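Biotin binding protein A (Gallus gallus, PDB 2C1Q) binds the vitamin biotin, held here inside the eight-stranded antiparallel barrel of an avidin-family tetramer. Local coordinates at residues L46-K51 with W72-S77; W99-E104 with A114-T119. All coordinates share one frame; numbering follows the deposited sequence.

Contact 1 of 2, residues L46-K51 with W72-S77. With BTN (biotin), chain B.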
loop_
_atom_site.group_PDB
_atom_site.type_symbol
_atom_site.label_atom_id
_atom_site.label_comp_id
_atom_site.label_asym_id
_atom_site.label_seq_id
_atom_site.Cartn_x
_atom_site.Cartn_y
_atom_site.Cartn_z
ATOM N N LEU A 46 -12.865 -21.453 -1.441
ATOM C CA LEU A 46 -13.515 -22.066 -0.276
ATOM C C LEU A 46 -13.668 -21.043 0.834
ATOM O O LEU A 46 -12.746 -20.223 1.029
ATOM C CB LEU A 46 -12.652 -23.204 0.283
ATOM C CG LEU A 46 -12.407 -24.468 -0.552
ATOM C CD1 LEU A 46 -12.112 -25.611 0.398
ATOM C CD2 LEU A 46 -13.619 -24.843 -1.440
ATOM N N VAL A 47 -14.807 -21.081 1.549
ATOM C CA VAL A 47 -14.993 -20.278 2.770
ATOM C C VAL A 47 -13.782 -20.466 3.705
ATOM O O VAL A 47 -13.232 -21.577 3.837
ATOM C CB VAL A 47 -16.320 -20.613 3.536
ATOM C CG1 VAL A 47 -16.401 -22.120 3.931
ATOM C CG2 VAL A 47 -16.482 -19.717 4.752
ATOM N N SER A 48 -13.362 -19.361 4.313
ATOM C CA SER A 48 -12.111 -19.291 5.047
ATOM C C SER A 48 -12.291 -18.602 6.376
ATOM O O SER A 48 -13.013 -17.612 6.451
ATOM C CB SER A 48 -11.082 -18.544 4.209
ATOM O OG SER A 48 -10.657 -19.359 3.138
ATOM N N PRO A 49 -11.635 -19.122 7.438
ATOM C CA PRO A 49 -11.776 -18.503 8.745
ATOM C C PRO A 49 -11.104 -17.131 8.777
ATOM O O PRO A 49 -10.131 -16.924 8.070
ATOM C CB PRO A 49 -11.040 -19.482 9.676
ATOM C CG PRO A 49 -10.100 -20.187 8.815
ATOM C CD PRO A 49 -10.705 -20.271 7.466
ATOM N N LEU A 50 -11.633 -16.195 9.563
ATOM C CA LEU A 50 -10.899 -14.984 9.890
ATOM C C LEU A 50 -10.808 -14.785 11.413
ATOM O O LEU A 50 -11.648 -15.273 12.182
ATOM C CB LEU A 50 -11.523 -13.737 9.214
ATOM C CG LEU A 50 -12.908 -13.269 9.706
ATOM C CD1 LEU A 50 -12.845 -12.355 10.908
ATOM C CD2 LEU A 50 -13.674 -12.608 8.587
ATOM N N LYS A 51 -9.785 -14.032 11.815
ATOM C CA LYS A 51 -9.476 -13.712 13.199
ATOM C C LYS A 51 -9.073 -12.241 13.264
ATOM O O LYS A 51 -8.121 -11.822 12.592
ATOM C CB LYS A 51 -8.274 -14.553 13.644
ATOM C CG LYS A 51 -7.942 -14.459 15.103
ATOM C CD LYS A 51 -9.141 -14.904 15.936
ATOM C CE LYS A 51 -8.719 -15.800 17.082
ATOM N NZ LYS A 51 -9.690 -15.695 18.225
ATOM N N TRP A 72 -6.728 -18.102 4.169
ATOM C CA TRP A 72 -7.402 -18.707 3.009
ATOM C C TRP A 72 -7.283 -20.221 3.000
ATOM O O TRP A 72 -6.186 -20.758 3.135
ATOM C CB TRP A 72 -6.889 -18.118 1.688
ATOM C CG TRP A 72 -7.070 -16.630 1.639
ATOM C CD1 TRP A 72 -6.084 -15.687 1.724
ATOM C CD2 TRP A 72 -8.307 -15.913 1.563
ATOM N NE1 TRP A 72 -6.623 -14.430 1.689
ATOM C CE2 TRP A 72 -7.987 -14.534 1.574
ATOM C CE3 TRP A 72 -9.658 -16.299 1.427
ATOM C CZ2 TRP A 72 -8.956 -13.544 1.503
ATOM C CZ3 TRP A 72 -10.624 -15.315 1.348
ATOM C CH2 TRP A 72 -10.261 -13.936 1.375
ATOM N N GLN A 73 -8.410 -20.917 2.809
ATOM C CA GLN A 73 -8.369 -22.381 2.884
ATOM C C GLN A 73 -7.957 -23.091 1.595
ATOM O O GLN A 73 -7.741 -24.308 1.588
ATOM C CB GLN A 73 -9.675 -22.944 3.456
ATOM C CG GLN A 73 -9.823 -22.648 4.926
ATOM C CD GLN A 73 -8.683 -23.190 5.769
ATOM O OE1 GLN A 73 -8.419 -24.397 5.772
ATOM N NE2 GLN A 73 -8.006 -22.301 6.507
ATOM N N PHE A 74 -7.793 -22.319 0.521
ATOM C CA PHE A 74 -7.549 -22.891 -0.799
ATOM C C PHE A 74 -6.320 -22.264 -1.463
ATOM O O PHE A 74 -6.060 -22.485 -2.639
ATOM C CB PHE A 74 -8.766 -22.617 -1.662
ATOM C CG PHE A 74 -9.076 -21.138 -1.809
ATOM C CD1 PHE A 74 -8.528 -20.392 -2.861
ATOM C CD2 PHE A 74 -9.893 -20.487 -0.880
ATOM C CE1 PHE A 74 -8.806 -19.008 -2.989
ATOM C CE2 PHE A 74 -10.175 -19.127 -1.011
ATOM C CZ PHE A 74 -9.623 -18.394 -2.070
ATOM N N ALA A 75 -5.591 -21.439 -0.716
ATOM C CA ALA A 75 -4.477 -20.700 -1.279
ATOM C C ALA A 75 -3.372 -20.596 -0.249
ATOM O O ALA A 75 -3.645 -20.569 0.946
ATOM C CB ALA A 75 -4.935 -19.312 -1.711
ATOM N N ASP A 76 -2.126 -20.517 -0.707
ATOM C CA ASP A 76 -1.006 -20.334 0.213
ATOM C C ASP A 76 -0.898 -18.926 0.801
ATOM O O ASP A 76 -0.063 -18.662 1.660
ATOM C CB ASP A 76 0.309 -20.762 -0.437
ATOM C CG ASP A 76 0.418 -22.278 -0.560
ATOM O OD1 ASP A 76 -0.380 -22.978 0.113
ATOM O OD2 ASP A 76 1.295 -22.760 -1.320
ATOM N N SER A 77 -1.793 -18.049 0.410
ATOM C CA SER A 77 -1.692 -16.651 0.784
ATOM C C SER A 77 -2.373 -16.287 2.110
ATOM O O SER A 77 -3.003 -17.131 2.752
ATOM C CB SER A 77 -2.298 -15.857 -0.346
ATOM O OG SER A 77 -3.651 -16.228 -0.451
HETATM C C11 BTN B . -5.883 -15.471 -3.056
HETATM O O11 BTN B . -4.682 -15.836 -2.897
HETATM O O12 BTN B . -6.238 -15.111 -4.195
HETATM C C10 BTN B . -6.901 -15.513 -1.916
HETATM C C9 BTN B . -8.217 -14.814 -2.274
HETATM C C8 BTN B . -8.032 -13.335 -1.908
HETATM C C7 BTN B . -9.203 -12.452 -2.300
HETATM C C2 BTN B . -8.854 -10.972 -2.101
HETATM S S1 BTN B . -8.612 -10.530 -0.473
HETATM C C6 BTN B . -8.816 -8.809 -0.937
HETATM C C5 BTN B . -9.798 -8.694 -2.065
HETATM N N1 BTN B . -11.076 -8.438 -1.444
HETATM C C3 BTN B . -11.852 -9.502 -1.560
HETATM O O3 BTN B . -13.138 -9.523 -1.046
HETATM N N2 BTN B . -11.252 -10.512 -2.208
HETATM C C4 BTN B . -9.955 -10.087 -2.673
#

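Contact 2 of 2, residues W99-E104 with A114-T119. With BTN (biotin), chain B.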
loop_
_atom_site.group_PDB
_atom_site.type_symbol
_atom_site.label_atom_id
_atom_site.label_comp_id
_atom_site.label_asym_id
_atom_site.label_seq_id
_atom_site.Cartn_x
_atom_site.Cartn_y
_atom_site.Cartn_z
ATOM N N TRP A 99 -6.525 -3.326 2.520
ATOM C CA TRP A 99 -6.064 -4.691 2.696
ATOM C C TRP A 99 -4.736 -4.942 2.015
ATOM O O TRP A 99 -4.338 -4.216 1.113
ATOM C CB TRP A 99 -7.122 -5.694 2.192
ATOM C CG TRP A 99 -7.549 -5.540 0.737
ATOM C CD1 TRP A 99 -8.741 -5.009 0.291
ATOM C CD2 TRP A 99 -6.831 -5.974 -0.458
ATOM N NE1 TRP A 99 -8.787 -5.068 -1.100
ATOM C CE2 TRP A 99 -7.636 -5.648 -1.574
ATOM C CE3 TRP A 99 -5.580 -6.596 -0.684
ATOM C CZ2 TRP A 99 -7.233 -5.904 -2.889
ATOM C CZ3 TRP A 99 -5.200 -6.880 -1.983
ATOM C CH2 TRP A 99 -6.012 -6.525 -3.073
ATOM N N LEU A 100 -4.047 -5.974 2.488
ATOM C CA LEU A 100 -2.816 -6.460 1.867
ATOM C C LEU A 100 -2.966 -7.950 1.679
ATOM O O LEU A 100 -3.313 -8.660 2.616
ATOM C CB LEU A 100 -1.595 -6.216 2.752
ATOM C CG LEU A 100 -1.209 -4.769 3.097
ATOM C CD1 LEU A 100 -0.148 -4.759 4.208
ATOM C CD2 LEU A 100 -0.732 -3.984 1.892
ATOM N N LEU A 101 -2.706 -8.418 0.474
ATOM C CA LEU A 101 -2.763 -9.845 0.188
ATOM C C LEU A 101 -1.336 -10.295 -0.002
ATOM O O LEU A 101 -0.647 -9.797 -0.880
ATOM C CB LEU A 101 -3.575 -10.098 -1.072
ATOM C CG LEU A 101 -3.456 -11.460 -1.797
ATOM C CD1 LEU A 101 -3.747 -12.633 -0.887
ATOM C CD2 LEU A 101 -4.461 -11.489 -2.975
ATOM N N ARG A 102 -0.910 -11.264 0.798
ATOM C CA ARG A 102 0.484 -11.725 0.800
ATOM C C ARG A 102 0.545 -13.127 0.239
ATOM O O ARG A 102 0.005 -14.047 0.846
ATOM C CB ARG A 102 1.023 -11.774 2.222
ATOM C CG ARG A 102 2.487 -12.295 2.361
ATOM C CD ARG A 102 3.307 -11.124 2.213
ATOM N NE ARG A 102 4.744 -11.281 2.349
ATOM C CZ ARG A 102 5.485 -10.263 2.764
ATOM N NH1 ARG A 102 4.874 -9.120 3.123
ATOM N NH2 ARG A 102 6.786 -10.373 2.846
ATOM N N GLU A 103 1.181 -13.286 -0.921
ATOM C CA GLU A 103 1.423 -14.613 -1.463
ATOM C C GLU A 103 2.685 -15.243 -0.879
ATOM O O GLU A 103 3.670 -14.566 -0.596
ATOM C CB GLU A 103 1.402 -14.617 -3.011
ATOM C CG GLU A 103 0.082 -13.986 -3.572
ATOM C CD GLU A 103 -0.706 -14.871 -4.538
ATOM O OE1 GLU A 103 -0.231 -15.039 -5.691
ATOM O OE2 GLU A 103 -1.817 -15.369 -4.175
ATOM N N GLU A 104 2.636 -16.558 -0.675
ATOM C CA GLU A 104 3.804 -17.286 -0.198
ATOM C C GLU A 104 4.835 -17.365 -1.317
ATOM O O GLU A 104 4.495 -17.720 -2.445
ATOM C CB GLU A 104 3.402 -18.679 0.290
ATOM C CG GLU A 104 4.526 -19.459 0.984
ATOM C CD GLU A 104 4.151 -20.926 1.247
ATOM O OE1 GLU A 104 3.370 -21.539 0.452
ATOM O OE2 GLU A 104 4.629 -21.472 2.258
ATOM N N ALA A 114 5.576 -9.903 -3.326
ATOM C CA ALA A 114 4.662 -10.777 -2.607
ATOM C C ALA A 114 3.370 -10.110 -2.087
ATOM O O ALA A 114 2.474 -10.811 -1.596
ATOM C CB ALA A 114 5.421 -11.478 -1.444
ATOM N N THR A 115 3.252 -8.788 -2.193
ATOM C CA THR A 115 2.172 -8.086 -1.477
ATOM C C THR A 115 1.388 -7.230 -2.428
ATOM O O THR A 115 1.923 -6.315 -3.003
ATOM C CB THR A 115 2.746 -7.177 -0.357
ATOM O OG1 THR A 115 3.571 -7.962 0.488
ATOM C CG2 THR A 115 1.666 -6.575 0.492
ATOM N N ARG A 116 0.111 -7.541 -2.574
ATOM C CA ARG A 116 -0.829 -6.716 -3.291
ATOM C C ARG A 116 -1.611 -5.920 -2.254
ATOM O O ARG A 116 -1.792 -6.393 -1.129
ATOM C CB ARG A 116 -1.793 -7.615 -4.083
ATOM C CG ARG A 116 -1.212 -8.181 -5.355
ATOM C CD ARG A 116 -2.173 -9.201 -5.949
ATOM N NE ARG A 116 -1.414 -10.330 -6.480
ATOM C CZ ARG A 116 -1.497 -10.792 -7.718
ATOM N NH1 ARG A 116 -2.331 -10.259 -8.582
ATOM N NH2 ARG A 116 -0.738 -11.800 -8.092
ATOM N N VAL A 117 -2.056 -4.722 -2.637
ATOM C CA VAL A 117 -2.788 -3.799 -1.788
ATOM C C VAL A 117 -4.074 -3.358 -2.511
ATOM O O VAL A 117 -4.138 -3.336 -3.730
ATOM C CB VAL A 117 -1.934 -2.535 -1.492
ATOM C CG1 VAL A 117 -1.680 -1.718 -2.765
ATOM C CG2 VAL A 117 -2.588 -1.642 -0.447
ATOM N N GLY A 118 -5.105 -2.994 -1.760
ATOM C CA GLY A 118 -6.293 -2.437 -2.376
ATOM C C GLY A 118 -7.248 -2.029 -1.289
ATOM O O GLY A 118 -6.895 -2.082 -0.111
ATOM N N THR A 119 -8.455 -1.615 -1.683
ATOM C CA THR A 119 -9.476 -1.224 -0.710
ATOM C C THR A 119 -10.770 -1.987 -0.991
ATOM O O THR A 119 -10.956 -2.500 -2.097
ATOM C CB THR A 119 -9.731 0.309 -0.780
ATOM O OG1 THR A 119 -10.019 0.676 -2.122
ATOM C CG2 THR A 119 -8.471 1.126 -0.328
HETATM C C11 BTN B . -5.883 -15.471 -3.056
HETATM O O11 BTN B . -4.682 -15.836 -2.897
HETATM O O12 BTN B . -6.238 -15.111 -4.195
HETATM C C10 BTN B . -6.901 -15.513 -1.916
HETATM C C9 BTN B . -8.217 -14.814 -2.274
HETATM C C8 BTN B . -8.032 -13.335 -1.908
HETATM C C7 BTN B . -9.203 -12.452 -2.300
HETATM C C2 BTN B . -8.854 -10.972 -2.101
HETATM S S1 BTN B . -8.612 -10.530 -0.473
HETATM C C6 BTN B . -8.816 -8.809 -0.937
HETATM C C5 BTN B . -9.798 -8.694 -2.065
HETATM N N1 BTN B . -11.076 -8.438 -1.444
HETATM C C3 BTN B . -11.852 -9.502 -1.560
HETATM O O3 BTN B . -13.138 -9.523 -1.046
HETATM N N2 BTN B . -11.252 -10.512 -2.208
HETATM C C4 BTN B . -9.955 -10.087 -2.673
HETATM O O HOH W 1 -10.298 -4.458 -4.030
#

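Contact 1 of 2, residues L46-K51 with W72-S77
Ser48 and Gln73 make the polar link between the two segments: the backbone N of Gln73 donates to Ser48 OG at 2.8 Å (N-H...O 151°). The same hydroxyl donates back to Leu46 O at 3.1 Å, so one oxygen ties the start of strand 48-54 both to the facing loop and to its own lead-in. With OG swung beside the backbone N (chi1 -73°), the hydroxyl also lies obliquely against the Trp72 ring, near CE3. Gln73 can be followed outward. Its CB faces both Ser48 OG and Val47 O; CG lies 3.6 Å from Pro49 CD; the bend at chi2 then carries the amide along the ring, and the tip NE2 reaches Pro49 CD at 3.5 Å while hydrogen-bonding Gln71 O. The amide chain thus crosses the proline ring at about a right angle. Phe74, its CG set between backbone N and carbonyl carbon (chi1 59°), brings CD2 within 4.0 Å of Leu46 CB, and its CZ touches biotin C9. Trp72 spreads one face under the biotin tail: CZ2 lies 3.5 Å from ligand C8, and NE1 is hydrogen-bonded to Thr79. Ser77 OG donates to biotin O11 at 2.7 Å, gripping the carboxylate end. Replacing Trp72 by an alanine would probably leave the biotin valeryl chain without the flat wall beneath it and Thr79 without its indole partner. Backbone bonds join strand 48-54 to Tyr34 and Gly32 of strand 29-35 on one flank and to Gln71 and Thr69 of strand 66-71 on the other, while loop 72-77, linking strands 66-71 and 78-87, folds beside its beginning at the pocket rim.

Contact 2 of 2, residues W99-E104 with A114-T119
Trp99 and Gly118 form a hydrogen-bonded pair in the antiparallel hairpin formed by the last two strands of the avidin barrel, 93-102 and 115-124. Backbone bonds set the ladder: Trp99 and Gly118 exchange two, Leu101 and Arg116 two more, the tightest being Leu101 N to Arg116 O at 2.7 Å, and Glu103 N to Ala114 O extends the series past the strand end. Between these rungs CA-H...O contacts fill in, as from Val117 CA to Trp99 O. Strand segments 99-102 and 115-119 run antiparallel, at 156°. Apolar contacts occupy the face of Leu100, Thr115 and Val117, where Leu100 CD2 meets Val117 CG2 and Thr115 CG2, each at 3.8 Å; packing from neighbouring subunits covers this face. Past the strand end, the charges of Glu103 and Arg116 (which projects from the face of Trp99 and Leu101) approach without a salt bridge, carboxylate and guanidinium planes 74° apart, and Arg116 NH1 is held instead by Lys113 O of a neighbouring subunit. Aromatic contacts centre on the Trp99 indole, sandwiched between backbone and ligand. Its CG lies between backbone N and carbonyl carbon (chi1 57°), which folds the ring back over strand 115-119: Gly118 CA makes a CH-pi contact at 3.9 Å from the centroid of the six-membered ring, a place a side chain could not share. The opposite face carries biotin C6, 3.4 Å from Trp99 CE2. At the ring edge, in plane, a water donates to Thr119 O at 2.8 Å and weakly accepts from Trp99 NE1 at 3.4 Å.

How the contacts relate
From the N terminus the chain passes through strands 9-13, 18-21 and 29-35 before contact 1 opens at residues 46-51. That contact closes a loop spanning the hairpin of strands 48-54 and 66-71. Loop 72-77 then leads into strands 78-87 and 93-102, and contact 2 closes a second, shorter loop between residues 99-104 and 114-119. The two follow in series, neither nesting nor crossing. They meet at the barrel mouth, where Ser77 CB packs on Leu101 CD1 at 3.6 Å and the carboxylates of Asp76 and Glu104 come close. Biotin touches both, so loop 72-77 and the last hairpin line one site; the second subunit also reaches both contacts.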